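Local coordinates for protein nicotinate-nucleotide pyrophosphorylase (Francisella tularensis subsp. tularensis, PDB 3TQV) that probably catalyses the phosphoribosyl transfer and decarboxylation that turn quinolinate into nicotinate ribonucleotide, CO2 and diphosphate on the way to NAD(+), at residues D45-C50 and E95-V100; I51-M56 and P88-I93; M56-Q61 and Y81-K86. One frame throughout, in Å; residues are numbered along the deposited sequence.

In the fold
Contacts 1 and 2 lie on one antiparallel strand pair of the N-terminal domain, 45-52 with 92-97, their centres about 18 Å apart; C50 O and I93 N join them in a probable hydrogen bond of 2.9 Å. Contact 3 continues into a second, two-stranded pairing, 56-57 with 86-87. The centres of the three lie about 30, 21 and 13 Å from the centre of the chain. Contact 2 is nested in the loop closed by contact 1, and contact 3 within contact 2. Contacts 2 and 3 share M56 and touch through Y81 and P88, centres about 10 Å apart; contacts 1 and 3 do not touch. All lie away from the predicted substrate-binding residues of the C-terminal barrel domain.

Contact 1. Residues D45-C50 and E95-V100; sequences DTTAFC and ELKGNV
A48 and L96 face each other as a hydrogen-bonded antiparallel pair, and their CB atoms meet at 4.2 Å on the buried face of the sheet. Alanine fits this buried position between L96 and V285, and the larger L96 reaches on to I75, I77 and L283. The backbones are gripped in both directions: L96 N reaches A48 O at 2.8 Å with a nearly straight N-H...O angle of 177°, and A48 N is bound to L96 O at 2.9 Å. T46, on that face, meets V100 of helix 100-130, CG2 to CG2 at 3.8 Å, the two side chains crossing at about a right angle. T46 has CG2 between the backbone N and the carbonyl carbon, and its hydroxyl, anti to N (chi1 -178°), bonds to Q286. Strands 45-52 and 92-97 are neighbours within a four-stranded antiparallel sheet of the N-terminal domain. The chain turns a corner at G98, paired with T46; its backbone angles would bring a side chain against the carbonyl oxygen of K97, so glycine fits. N99 then N-caps helix 100-130, its OD1 accepting from S102 N. The other face is looser and more polar. F49 CB rests on E95 CG at 3.9 Å, and E95 turns its carboxylate to a salt bridge with R92, whose guanidinium also makes a cation-pi contact with F49. K97 lays CD 3.9 Å from T46 O and sends its amine away from strand 45-50. At the exposed end a water joins D45 OD1 to N99 ND2, 2.8 Å from each.

Contact 2. Residues I51-M56 and P88-I93; sequences ITREEM and PANARI
I51 sets its CG2 methyl by the carbonyl oxygens of A91 and N90, 3.4 Å from A91 O, and brings the same methyl to 4.4 Å from CG of R92, its partner in a non-hydrogen-bonded antiparallel pair. Its other branch ends in CD1, which lies over one face of the R53 guanidinium, offset toward the rim. T52 and I93 instead meet at about a right angle, with T52 OG1 4.0 Å from I93 CG2. I93 places CG1 between its backbone N and carbonyl carbon (chi1 51°), while CG2, anti to the carbonyl carbon, is the branch that meets the threonine. These residues mark the place where the pairing of strands 45-52 and 92-97 frays: weak bonds run from T52 N to A91 O and from N90 N to T52 O, and beyond them a type II beta turn from P88 to A91 lies against the loop 53-55. N90 occupies the third position of that turn with a positive phi of 79°, a conformation asparagine tolerates better than most residues. Its OD1 lies 3.9 Å from R53 CA, and a water donates to both N90 OD1 and R53 O. A89 sets CB beside the loop backbone, 3.5 Å from E55 N. Another water accepts from A89 N at 2.8 Å and donates weakly to OE2 of E55, whose chain is extended beyond CG and whose OE1 has K86 as a long, weak ionic partner.

Contact 3. Residues M56-Q61 and Y81-K86; sequences MILCGQ and YSDAQK
D83 buries more of its surface here than any other residue of the contact, much of it against the backbone of G60 and Q61 and the stem of Q61. Its carboxylate straddles two N-H groups: OD2 takes G60 N at 3.0 Å in an almost straight bond (173°), and OD1 takes Q61 N at 3.0 Å. Both oxygens are approached on their syn sides, with the donors somewhat out of the carboxylate plane. CG lies anti to the carbonyl carbon (chi1 -87°), which sets it on the side of the backbone N. An aspartate suits the place because G60 is the N-cap residue of helix 61-71; a negative group there would be favoured by the helix dipole and gives the amides of the N-cap and first helical residue acceptors. G60 itself has backbone angles at which a CB would collide with the preceding carbonyl. In L58, CB points toward 81-86 and CG is anti to the backbone N (chi1 171°); CD2 lies 3.4 Å from Y81 O and 3.8 Å from Y81 CB, while CG lies 3.6 Å from D83 OD1. L58 N bonds to Q85 O, and A84 N to L58 O at 2.8 Å, holding the type II turn S82-Q85. Q61 runs alongside D83 in the opposite direction, CB and CG both 3.3 Å from D83 OD1, and so its aliphatic stem flanks the carboxylate. Further along, I57 CD1 packs on K86 CB, where I57 and K86 form a non-hydrogen-bonded antiparallel pair of the two-stranded sheet. Helix 100-130 backs the segment 56-61: T122 and S118 hydroxyls bond I57 N and C59 N, and I114 meets L58. From helix 149-159 of the C-terminal domain, Y154 OH bonds D83 OD2, while A155 and C158 pack on C59.

Contact 1. Residues D45-C50 and E95-V100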
ATOM      1  N   ASP B  45     -13.510 -27.492 -16.141  1.00 36.51           N
ATOM      2  CA  ASP B  45     -14.056 -26.144 -16.119  1.00 36.33           C
ATOM      3  C   ASP B  45     -15.042 -26.011 -14.974  1.00 35.16           C
ATOM      4  O   ASP B  45     -15.663 -26.987 -14.545  1.00 35.85           O
ATOM      5  CB  ASP B  45     -14.737 -25.785 -17.445  1.00 37.55           C
ATOM      6  CG  ASP B  45     -13.752 -25.283 -18.490  1.00 45.99           C
ATOM      7  OD1 ASP B  45     -12.532 -25.348 -18.239  1.00 42.45           O
ATOM      8  OD2 ASP B  45     -14.193 -24.832 -19.565  1.00 61.56           O
ATOM      9  N   THR B  46     -15.169 -24.795 -14.469  1.00 22.53           N
ATOM     10  CA  THR B  46     -16.231 -24.479 -13.542  1.00 16.24           C
ATOM     11  C   THR B  46     -16.600 -23.008 -13.629  1.00 20.92           C
ATOM     12  O   THR B  46     -16.388 -22.352 -14.646  1.00 21.84           O
ATOM     13  CB  THR B  46     -15.866 -24.847 -12.107  1.00 18.51           C
ATOM     14  OG1 THR B  46     -16.974 -24.551 -11.255  1.00 17.89           O
ATOM     15  CG2 THR B  46     -14.645 -24.081 -11.631  1.00 21.73           C
ATOM     16  N   THR B  47     -17.129 -22.495 -12.535  1.00 24.57           N
ATOM     17  CA  THR B  47     -17.751 -21.196 -12.516  1.00 22.72           C
ATOM     18  C   THR B  47     -17.365 -20.524 -11.211  1.00 24.06           C
ATOM     19  O   THR B  47     -16.958 -21.191 -10.263  1.00 23.69           O
ATOM     20  CB  THR B  47     -19.291 -21.372 -12.574  1.00 23.26           C
ATOM     21  OG1 THR B  47     -19.848 -20.559 -13.621  1.00 26.78           O
ATOM     22  CG2 THR B  47     -19.943 -21.059 -11.212  1.00 18.75           C
ATOM     23  N   ALA B  48     -17.486 -19.208 -11.146  1.00 19.09           N
ATOM     24  CA  ALA B  48     -17.189 -18.504  -9.900  1.00 15.86           C
ATOM     25  C   ALA B  48     -17.687 -17.071  -9.941  1.00 12.80           C
ATOM     26  O   ALA B  48     -18.119 -16.585 -10.979  1.00  9.57           O
ATOM     27  CB  ALA B  48     -15.695 -18.541  -9.612  1.00  9.22           C
ATOM     28  N   PHE B  49     -17.612 -16.387  -8.810  1.00 12.04           N
ATOM     29  CA  PHE B  49     -18.012 -14.993  -8.785  1.00 16.82           C
ATOM     30  C   PHE B  49     -17.424 -14.283  -7.578  1.00 15.36           C
ATOM     31  O   PHE B  49     -17.109 -14.913  -6.575  1.00 11.28           O
ATOM     32  CB  PHE B  49     -19.537 -14.869  -8.821  1.00 11.58           C
ATOM     33  CG  PHE B  49     -20.234 -15.450  -7.613  1.00 20.97           C
ATOM     34  CD1 PHE B  49     -20.397 -14.692  -6.455  1.00 25.45           C
ATOM     35  CD2 PHE B  49     -20.747 -16.740  -7.644  1.00 24.59           C
ATOM     36  CE1 PHE B  49     -21.042 -15.210  -5.356  1.00 20.42           C
ATOM     37  CE2 PHE B  49     -21.393 -17.271  -6.541  1.00 23.49           C
ATOM     38  CZ  PHE B  49     -21.550 -16.507  -5.398  1.00 20.76           C
ATOM     39  N   CYS B  50     -17.276 -12.971  -7.679  1.00 24.85           N
ATOM     40  CA  CYS B  50     -16.599 -12.209  -6.645  1.00 17.03           C
ATOM     41  C   CYS B  50     -17.547 -11.228  -5.962  1.00 18.21           C
ATOM     42  O   CYS B  50     -18.231 -10.458  -6.634  1.00 22.78           O
ATOM     43  CB  CYS B  50     -15.410 -11.463  -7.262  1.00 14.21           C
ATOM     44  SG  CYS B  50     -14.610 -10.281  -6.164  1.00 17.50           S
ATOM     45  N   GLU B  95     -18.100 -12.162 -12.815  1.00 31.34           N
ATOM     46  CA  GLU B  95     -18.305 -13.602 -12.828  1.00 29.35           C
ATOM     47  C   GLU B  95     -17.257 -14.266 -13.685  1.00 29.19           C
ATOM     48  O   GLU B  95     -16.759 -13.693 -14.660  1.00 29.64           O
ATOM     49  CB  GLU B  95     -19.701 -13.959 -13.325  1.00 28.83           C
ATOM     50  CG  GLU B  95     -20.783 -13.669 -12.303  1.00 32.81           C
ATOM     51  CD  GLU B  95     -22.182 -13.753 -12.885  1.00 43.55           C
ATOM     52  OE1 GLU B  95     -22.318 -13.653 -14.125  1.00 43.11           O
ATOM     53  OE2 GLU B  95     -23.142 -13.920 -12.094  1.00 35.42           O
ATOM     54  N   LEU B  96     -16.898 -15.477 -13.291  1.00 26.79           N
ATOM     55  CA  LEU B  96     -15.868 -16.211 -13.994  1.00 27.59           C
ATOM     56  C   LEU B  96     -16.438 -17.529 -14.488  1.00 27.74           C
ATOM     57  O   LEU B  96     -17.283 -18.152 -13.833  1.00 26.02           O
ATOM     58  CB  LEU B  96     -14.647 -16.456 -13.092  1.00 26.71           C
ATOM     59  CG  LEU B  96     -13.781 -15.300 -12.552  1.00 27.40           C
ATOM     60  CD1 LEU B  96     -12.664 -15.852 -11.679  1.00 23.70           C
ATOM     61  CD2 LEU B  96     -13.174 -14.430 -13.653  1.00 23.79           C
ATOM     62  N   LYS B  97     -15.985 -17.922 -15.668  1.00 34.38           N
ATOM     63  CA  LYS B  97     -16.217 -19.257 -16.174  1.00 39.07           C
ATOM     64  C   LYS B  97     -14.882 -19.759 -16.717  1.00 35.98           C
ATOM     65  O   LYS B  97     -14.245 -19.100 -17.556  1.00 30.21           O
ATOM     66  CB  LYS B  97     -17.291 -19.228 -17.256  1.00 44.70           C
ATOM     67  CG  LYS B  97     -17.376 -20.474 -18.110  1.00 49.94           C
ATOM     68  CD  LYS B  97     -18.530 -21.372 -17.698  1.00 54.21           C
ATOM     69  CE  LYS B  97     -19.028 -22.218 -18.879  1.00 69.65           C
ATOM     70  NZ  LYS B  97     -20.013 -21.484 -19.743  1.00 48.50           N
ATOM     71  N   GLY B  98     -14.419 -20.898 -16.212  1.00 17.63           N
ATOM     72  CA  GLY B  98     -13.179 -21.434 -16.726  1.00 18.09           C
ATOM     73  C   GLY B  98     -12.607 -22.565 -15.927  1.00 16.01           C
ATOM     74  O   GLY B  98     -13.325 -23.224 -15.189  1.00 14.07           O
ATOM     75  N   ASN B  99     -11.303 -22.783 -16.082  1.00 20.40           N
ATOM     76  CA  ASN B  99     -10.608 -23.891 -15.434  1.00 22.95           C
ATOM     77  C   ASN B  99     -10.404 -23.683 -13.933  1.00 21.57           C
ATOM     78  O   ASN B  99      -9.951 -22.633 -13.504  1.00 23.83           O
ATOM     79  CB  ASN B  99      -9.263 -24.131 -16.123  1.00 25.09           C
ATOM     80  CG  ASN B  99      -8.473 -25.248 -15.478  1.00 30.61           C
ATOM     81  OD1 ASN B  99      -7.726 -25.028 -14.521  1.00 29.08           O
ATOM     82  ND2 ASN B  99      -8.643 -26.464 -15.993  1.00 28.69           N
ATOM     83  N   VAL B 100     -10.731 -24.705 -13.147  1.00 23.75           N
ATOM     84  CA  VAL B 100     -10.622 -24.662 -11.688  1.00 23.91           C
ATOM     85  C   VAL B 100      -9.230 -24.240 -11.194  1.00 23.50           C
ATOM     86  O   VAL B 100      -9.096 -23.405 -10.300  1.00 21.51           O
ATOM     87  CB  VAL B 100     -10.915 -26.043 -11.084  1.00 20.17           C
ATOM     88  CG1 VAL B 100     -11.348 -25.902  -9.654  1.00 24.79           C
ATOM     89  CG2 VAL B 100     -11.975 -26.753 -11.877  1.00 29.96           C
TER
HETATM   90  O   HOH W   1     -10.247 -27.001 -18.200  1.00 27.19           O

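Contact 2. Residues I51-M56 and P88-I93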
ATOM      1  N   ILE B  51     -17.592 -11.244  -4.633  1.00 23.62           N
ATOM      2  CA  ILE B  51     -18.405 -10.272  -3.913  1.00 29.19           C
ATOM      3  C   ILE B  51     -17.585  -9.274  -3.136  1.00 31.99           C
ATOM      4  O   ILE B  51     -16.485  -9.581  -2.699  1.00 31.29           O
ATOM      5  CB  ILE B  51     -19.301 -10.930  -2.863  1.00 31.18           C
ATOM      6  CG1 ILE B  51     -18.726 -12.278  -2.448  1.00 30.70           C
ATOM      7  CG2 ILE B  51     -20.725 -11.046  -3.365  1.00 21.46           C
ATOM      8  CD1 ILE B  51     -19.340 -12.784  -1.181  1.00 33.28           C
ATOM      9  N   THR B  52     -18.150  -8.087  -2.945  1.00 24.05           N
ATOM     10  CA  THR B  52     -17.724  -7.207  -1.870  1.00 22.45           C
ATOM     11  C   THR B  52     -18.504  -7.598  -0.622  1.00 22.66           C
ATOM     12  O   THR B  52     -19.613  -8.112  -0.714  1.00 27.16           O
ATOM     13  CB  THR B  52     -18.075  -5.754  -2.132  1.00 19.80           C
ATOM     14  OG1 THR B  52     -18.106  -5.500  -3.535  1.00 26.96           O
ATOM     15  CG2 THR B  52     -17.044  -4.868  -1.492  1.00 20.08           C
ATOM     16  N   ARG B  53     -17.933  -7.358   0.546  1.00 22.32           N
ATOM     17  CA  ARG B  53     -18.701  -7.535   1.759  1.00 27.04           C
ATOM     18  C   ARG B  53     -19.091  -6.149   2.290  1.00 27.99           C
ATOM     19  O   ARG B  53     -19.702  -6.024   3.351  1.00 24.33           O
ATOM     20  CB  ARG B  53     -17.903  -8.323   2.798  1.00 28.74           C
ATOM     21  CG  ARG B  53     -17.315  -9.633   2.304  1.00 27.41           C
ATOM     22  CD  ARG B  53     -18.342 -10.766   2.309  1.00 33.49           C
ATOM     23  NE  ARG B  53     -17.696 -12.076   2.343  1.00 36.75           N
ATOM     24  CZ  ARG B  53     -18.306 -13.237   2.111  1.00 41.10           C
ATOM     25  NH1 ARG B  53     -19.597 -13.279   1.811  1.00 38.00           N
ATOM     26  NH2 ARG B  53     -17.615 -14.369   2.177  1.00 41.20           N
ATOM     27  N   GLU B  54     -18.745  -5.107   1.538  1.00 19.33           N
ATOM     28  CA  GLU B  54     -18.974  -3.744   1.996  1.00 17.00           C
ATOM     29  C   GLU B  54     -19.105  -2.798   0.828  1.00 16.13           C
ATOM     30  O   GLU B  54     -18.639  -3.088  -0.257  1.00 19.28           O
ATOM     31  CB  GLU B  54     -17.842  -3.298   2.919  1.00 23.74           C
ATOM     32  CG  GLU B  54     -16.459  -3.648   2.388  1.00 23.16           C
ATOM     33  CD  GLU B  54     -15.329  -3.043   3.202  1.00 29.89           C
ATOM     34  OE1 GLU B  54     -14.403  -3.809   3.576  1.00 28.55           O
ATOM     35  OE2 GLU B  54     -15.365  -1.807   3.452  1.00 32.47           O
ATOM     36  N   GLU B  55     -19.764  -1.671   1.043  1.00 23.06           N
ATOM     37  CA  GLU B  55     -19.946  -0.690  -0.024  1.00 28.20           C
ATOM     38  C   GLU B  55     -18.584  -0.179  -0.453  1.00 24.48           C
ATOM     39  O   GLU B  55     -17.671  -0.049   0.370  1.00 29.34           O
ATOM     40  CB  GLU B  55     -20.822   0.463   0.458  1.00 29.11           C
ATOM     41  CG  GLU B  55     -21.273   1.445  -0.614  1.00 32.54           C
ATOM     42  CD  GLU B  55     -22.228   2.487  -0.045  1.00 37.71           C
ATOM     43  OE1 GLU B  55     -21.856   3.677   0.020  1.00 46.78           O
ATOM     44  OE2 GLU B  55     -23.347   2.100   0.353  1.00 38.72           O
HETATM   45  N   MSE B  56     -18.437   0.113  -1.741  1.00 37.95           N
HETATM   46  CA  MSE B  56     -17.118   0.412  -2.262  1.00 37.29           C
HETATM   47  C   MSE B  56     -17.167   1.063  -3.623  1.00 36.63           C
HETATM   48  O   MSE B  56     -18.138   0.908  -4.353  1.00 37.96           O
HETATM   49  CB  MSE B  56     -16.312  -0.877  -2.352  1.00 33.12           C
HETATM   50  CG  MSE B  56     -16.946  -1.914  -3.254  1.00 33.38           C
HETATM   51 SE   MSE B  56     -15.883  -2.267  -4.853  1.00 33.93          SE
HETATM   52  CE  MSE B  56     -14.533  -3.451  -4.110  1.00 33.72           C
ATOM     53  N   PRO B  88     -22.679  -1.664  -4.244  1.00 24.31           N
ATOM     54  CA  PRO B  88     -23.354  -1.860  -2.958  1.00 26.34           C
ATOM     55  C   PRO B  88     -22.780  -3.045  -2.227  1.00 27.00           C
ATOM     56  O   PRO B  88     -22.394  -4.017  -2.865  1.00 25.14           O
ATOM     57  CB  PRO B  88     -24.804  -2.170  -3.359  1.00 26.66           C
ATOM     58  CG  PRO B  88     -24.920  -1.769  -4.808  1.00 28.64           C
ATOM     59  CD  PRO B  88     -23.554  -1.974  -5.382  1.00 24.95           C
ATOM     60  N   ALA B  89     -22.720  -2.963  -0.905  1.00 13.90           N
ATOM     61  CA  ALA B  89     -22.315  -4.103  -0.083  1.00 14.57           C
ATOM     62  C   ALA B  89     -23.034  -5.389  -0.493  1.00 13.98           C
ATOM     63  O   ALA B  89     -24.255  -5.390  -0.684  1.00 13.63           O
ATOM     64  CB  ALA B  89     -22.553  -3.810   1.396  1.00 19.46           C
ATOM     65  N   ASN B  90     -22.253  -6.457  -0.649  1.00 23.16           N
ATOM     66  CA  ASN B  90     -22.766  -7.801  -0.912  1.00 27.36           C
ATOM     67  C   ASN B  90     -23.175  -8.060  -2.352  1.00 30.63           C
ATOM     68  O   ASN B  90     -23.853  -9.039  -2.649  1.00 24.41           O
ATOM     69  CB  ASN B  90     -23.886  -8.163   0.070  1.00 26.48           C
ATOM     70  CG  ASN B  90     -23.367  -8.319   1.498  1.00 32.46           C
ATOM     71  OD1 ASN B  90     -22.322  -8.962   1.732  1.00 26.46           O
ATOM     72  ND2 ASN B  90     -24.069  -7.705   2.458  1.00 27.82           N
ATOM     73  N   ALA B  91     -22.732  -7.190  -3.252  1.00 29.66           N
ATOM     74  CA  ALA B  91     -23.046  -7.328  -4.664  1.00 28.00           C
ATOM     75  C   ALA B  91     -21.924  -8.052  -5.395  1.00 27.12           C
ATOM     76  O   ALA B  91     -20.762  -8.009  -4.970  1.00 25.31           O
ATOM     77  CB  ALA B  91     -23.286  -5.966  -5.285  1.00 22.32           C
ATOM     78  N   ARG B  92     -22.280  -8.716  -6.493  1.00 27.33           N
ATOM     79  CA  ARG B  92     -21.313  -9.434  -7.303  1.00 28.30           C
ATOM     80  C   ARG B  92     -20.689  -8.460  -8.287  1.00 27.91           C
ATOM     81  O   ARG B  92     -21.407  -7.815  -9.054  1.00 28.65           O
ATOM     82  CB  ARG B  92     -21.992 -10.563  -8.081  1.00 24.34           C
ATOM     83  CG  ARG B  92     -22.586 -11.695  -7.261  1.00 27.79           C
ATOM     84  CD  ARG B  92     -22.995 -12.824  -8.200  1.00 37.61           C
ATOM     85  NE  ARG B  92     -23.672 -13.932  -7.526  1.00 38.72           N
ATOM     86  CZ  ARG B  92     -24.000 -15.073  -8.128  1.00 36.71           C
ATOM     87  NH1 ARG B  92     -23.701 -15.250  -9.407  1.00 29.57           N
ATOM     88  NH2 ARG B  92     -24.613 -16.036  -7.458  1.00 34.96           N
ATOM     89  N   ILE B  93     -19.363  -8.348  -8.287  1.00 26.01           N
ATOM     90  CA  ILE B  93     -18.716  -7.425  -9.215  1.00 27.25           C
ATOM     91  C   ILE B  93     -18.366  -8.064 -10.558  1.00 21.10           C
ATOM     92  O   ILE B  93     -18.453  -7.416 -11.608  1.00 22.25           O
ATOM     93  CB  ILE B  93     -17.498  -6.714  -8.591  1.00 27.45           C
ATOM     94  CG1 ILE B  93     -16.545  -7.723  -7.956  1.00 27.92           C
ATOM     95  CG2 ILE B  93     -17.961  -5.729  -7.528  1.00 28.36           C
ATOM     96  CD1 ILE B  93     -15.574  -7.102  -6.986  1.00 25.74           C
TER
HETATM   97  O   HOH W   2     -21.649  -7.569   4.186  1.00 27.19           O
HETATM   98  O   HOH W   3     -24.299  -1.198   0.644  1.00 27.19           O

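Contact 3. Residues M56-Q61 and Y81-K86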
HETATM    1  N   MSE B  56     -18.437   0.113  -1.741  1.00 37.95           N
HETATM    2  CA  MSE B  56     -17.118   0.412  -2.262  1.00 37.29           C
HETATM    3  C   MSE B  56     -17.167   1.063  -3.623  1.00 36.63           C
HETATM    4  O   MSE B  56     -18.138   0.908  -4.353  1.00 37.96           O
HETATM    5  CB  MSE B  56     -16.312  -0.877  -2.352  1.00 33.12           C
HETATM    6  CG  MSE B  56     -16.946  -1.914  -3.254  1.00 33.38           C
HETATM    7 SE   MSE B  56     -15.883  -2.267  -4.853  1.00 33.93          SE
HETATM    8  CE  MSE B  56     -14.533  -3.451  -4.110  1.00 33.72           C
ATOM      9  N   ILE B  57     -16.104   1.801  -3.945  1.00 15.38           N
ATOM     10  CA  ILE B  57     -15.869   2.304  -5.298  1.00  9.97           C
ATOM     11  C   ILE B  57     -14.896   1.372  -5.995  1.00 11.43           C
ATOM     12  O   ILE B  57     -13.726   1.295  -5.627  1.00 17.34           O
ATOM     13  CB  ILE B  57     -15.287   3.726  -5.303  1.00 13.66           C
ATOM     14  CG1 ILE B  57     -16.198   4.696  -4.539  1.00 13.58           C
ATOM     15  CG2 ILE B  57     -15.098   4.209  -6.732  1.00  8.87           C
ATOM     16  CD1 ILE B  57     -17.593   4.867  -5.164  1.00 11.56           C
ATOM     17  N   LEU B  58     -15.391   0.653  -6.992  1.00 16.33           N
ATOM     18  CA  LEU B  58     -14.585  -0.294  -7.740  1.00 15.98           C
ATOM     19  C   LEU B  58     -13.463   0.367  -8.520  1.00 19.51           C
ATOM     20  O   LEU B  58     -13.640   1.415  -9.154  1.00 22.20           O
ATOM     21  CB  LEU B  58     -15.465  -1.095  -8.698  1.00 15.58           C
ATOM     22  CG  LEU B  58     -14.790  -2.006  -9.743  1.00 22.86           C
ATOM     23  CD1 LEU B  58     -13.790  -2.970  -9.088  1.00 19.76           C
ATOM     24  CD2 LEU B  58     -15.848  -2.780 -10.541  1.00 23.23           C
ATOM     25  N   CYS B  59     -12.305  -0.277  -8.463  1.00 14.24           N
ATOM     26  CA  CYS B  59     -11.135   0.094  -9.244  1.00 18.88           C
ATOM     27  C   CYS B  59     -10.244  -1.149  -9.378  1.00 21.15           C
ATOM     28  O   CYS B  59      -9.985  -1.857  -8.401  1.00 23.90           O
ATOM     29  CB  CYS B  59     -10.400   1.254  -8.579  1.00 22.74           C
ATOM     30  SG  CYS B  59      -9.062   1.948  -9.570  1.00 27.77           S
ATOM     31  N   GLY B  60      -9.803  -1.447 -10.591  1.00 21.07           N
ATOM     32  CA  GLY B  60      -8.981  -2.625 -10.792  1.00 24.83           C
ATOM     33  C   GLY B  60      -9.340  -3.548 -11.942  1.00 26.29           C
ATOM     34  O   GLY B  60      -8.596  -4.485 -12.213  1.00 30.34           O
ATOM     35  N   GLN B  61     -10.467  -3.300 -12.606  1.00 18.45           N
ATOM     36  CA  GLN B  61     -10.834  -4.048 -13.817  1.00 18.02           C
ATOM     37  C   GLN B  61      -9.642  -4.428 -14.697  1.00 20.57           C
ATOM     38  O   GLN B  61      -9.388  -5.616 -14.919  1.00 22.66           O
ATOM     39  CB  GLN B  61     -11.853  -3.273 -14.649  1.00 24.58           C
ATOM     40  CG  GLN B  61     -13.300  -3.555 -14.252  1.00 19.57           C
ATOM     41  CD  GLN B  61     -14.311  -2.869 -15.164  1.00 24.43           C
ATOM     42  OE1 GLN B  61     -15.142  -3.526 -15.788  1.00 26.57           O
ATOM     43  NE2 GLN B  61     -14.248  -1.549 -15.230  1.00 16.55           N
ATOM     44  N   TYR B  81     -20.087  -4.638 -12.594  1.00 22.46           N
ATOM     45  CA  TYR B  81     -19.809  -3.247 -12.309  1.00 19.08           C
ATOM     46  C   TYR B  81     -18.516  -2.876 -13.010  1.00 18.90           C
ATOM     47  O   TYR B  81     -17.671  -3.734 -13.238  1.00 23.81           O
ATOM     48  CB  TYR B  81     -19.661  -3.028 -10.809  1.00 19.72           C
ATOM     49  CG  TYR B  81     -20.959  -3.136 -10.066  1.00 17.22           C
ATOM     50  CD1 TYR B  81     -21.716  -2.003  -9.791  1.00 14.65           C
ATOM     51  CD2 TYR B  81     -21.437  -4.372  -9.648  1.00 14.57           C
ATOM     52  CE1 TYR B  81     -22.919  -2.091  -9.113  1.00 18.27           C
ATOM     53  CE2 TYR B  81     -22.643  -4.479  -8.969  1.00 15.01           C
ATOM     54  CZ  TYR B  81     -23.387  -3.330  -8.706  1.00 17.69           C
ATOM     55  OH  TYR B  81     -24.592  -3.422  -8.036  1.00  6.78           O
ATOM     56  N   SER B  82     -18.372  -1.605 -13.362  1.00 16.58           N
ATOM     57  CA  SER B  82     -17.146  -1.114 -13.971  1.00 19.17           C
ATOM     58  C   SER B  82     -16.394  -0.179 -13.022  1.00 21.87           C
ATOM     59  O   SER B  82     -16.953   0.311 -12.029  1.00 17.16           O
ATOM     60  CB  SER B  82     -17.451  -0.402 -15.291  1.00 21.96           C
ATOM     61  OG  SER B  82     -18.523   0.527 -15.153  1.00 23.64           O
ATOM     62  N   ASP B  83     -15.124   0.060 -13.334  1.00 33.47           N
ATOM     63  CA  ASP B  83     -14.291   0.958 -12.549  1.00 32.37           C
ATOM     64  C   ASP B  83     -14.909   2.338 -12.415  1.00 30.03           C
ATOM     65  O   ASP B  83     -15.241   2.970 -13.412  1.00 30.14           O
ATOM     66  CB  ASP B  83     -12.920   1.103 -13.196  1.00 31.92           C
ATOM     67  CG  ASP B  83     -11.952   0.031 -12.757  1.00 31.96           C
ATOM     68  OD1 ASP B  83     -12.399  -1.027 -12.261  1.00 29.63           O
ATOM     69  OD2 ASP B  83     -10.737   0.252 -12.913  1.00 29.13           O
ATOM     70  N   ALA B  84     -15.053   2.788 -11.171  1.00 12.44           N
ATOM     71  CA  ALA B  84     -15.450   4.158 -10.839  1.00 10.20           C
ATOM     72  C   ALA B  84     -16.924   4.236 -10.502  1.00 10.53           C
ATOM     73  O   ALA B  84     -17.519   5.323 -10.424  1.00 11.37           O
ATOM     74  CB  ALA B  84     -15.059   5.147 -11.940  1.00  8.92           C
ATOM     75  N   GLN B  85     -17.482   3.054 -10.270  1.00 22.81           N
ATOM     76  CA  GLN B  85     -18.862   2.885  -9.851  1.00 21.33           C
ATOM     77  C   GLN B  85     -18.959   2.589  -8.369  1.00 19.88           C
ATOM     78  O   GLN B  85     -18.069   1.984  -7.779  1.00 17.30           O
ATOM     79  CB  GLN B  85     -19.479   1.715 -10.579  1.00 22.02           C
ATOM     80  CG  GLN B  85     -19.677   1.933 -12.029  1.00 27.18           C
ATOM     81  CD  GLN B  85     -20.891   1.207 -12.502  1.00 25.67           C
ATOM     82  OE1 GLN B  85     -21.851   1.825 -12.951  1.00 26.96           O
ATOM     83  NE2 GLN B  85     -20.880  -0.114 -12.374  1.00 24.14           N
ATOM     84  N   LYS B  86     -20.060   3.012  -7.777  1.00 21.58           N
ATOM     85  CA  LYS B  86     -20.333   2.696  -6.401  1.00 22.98           C
ATOM     86  C   LYS B  86     -21.016   1.331  -6.373  1.00 27.61           C
ATOM     87  O   LYS B  86     -22.126   1.165  -6.869  1.00 23.89           O
ATOM     88  CB  LYS B  86     -21.197   3.796  -5.789  1.00 19.38           C
ATOM     89  CG  LYS B  86     -21.697   3.540  -4.385  1.00 26.04           C
ATOM     90  CD  LYS B  86     -22.757   4.581  -4.035  1.00 34.64           C
ATOM     91  CE  LYS B  86     -23.415   4.309  -2.694  1.00 47.68           C
ATOM     92  NZ  LYS B  86     -24.415   5.359  -2.328  1.00 39.93           N
TER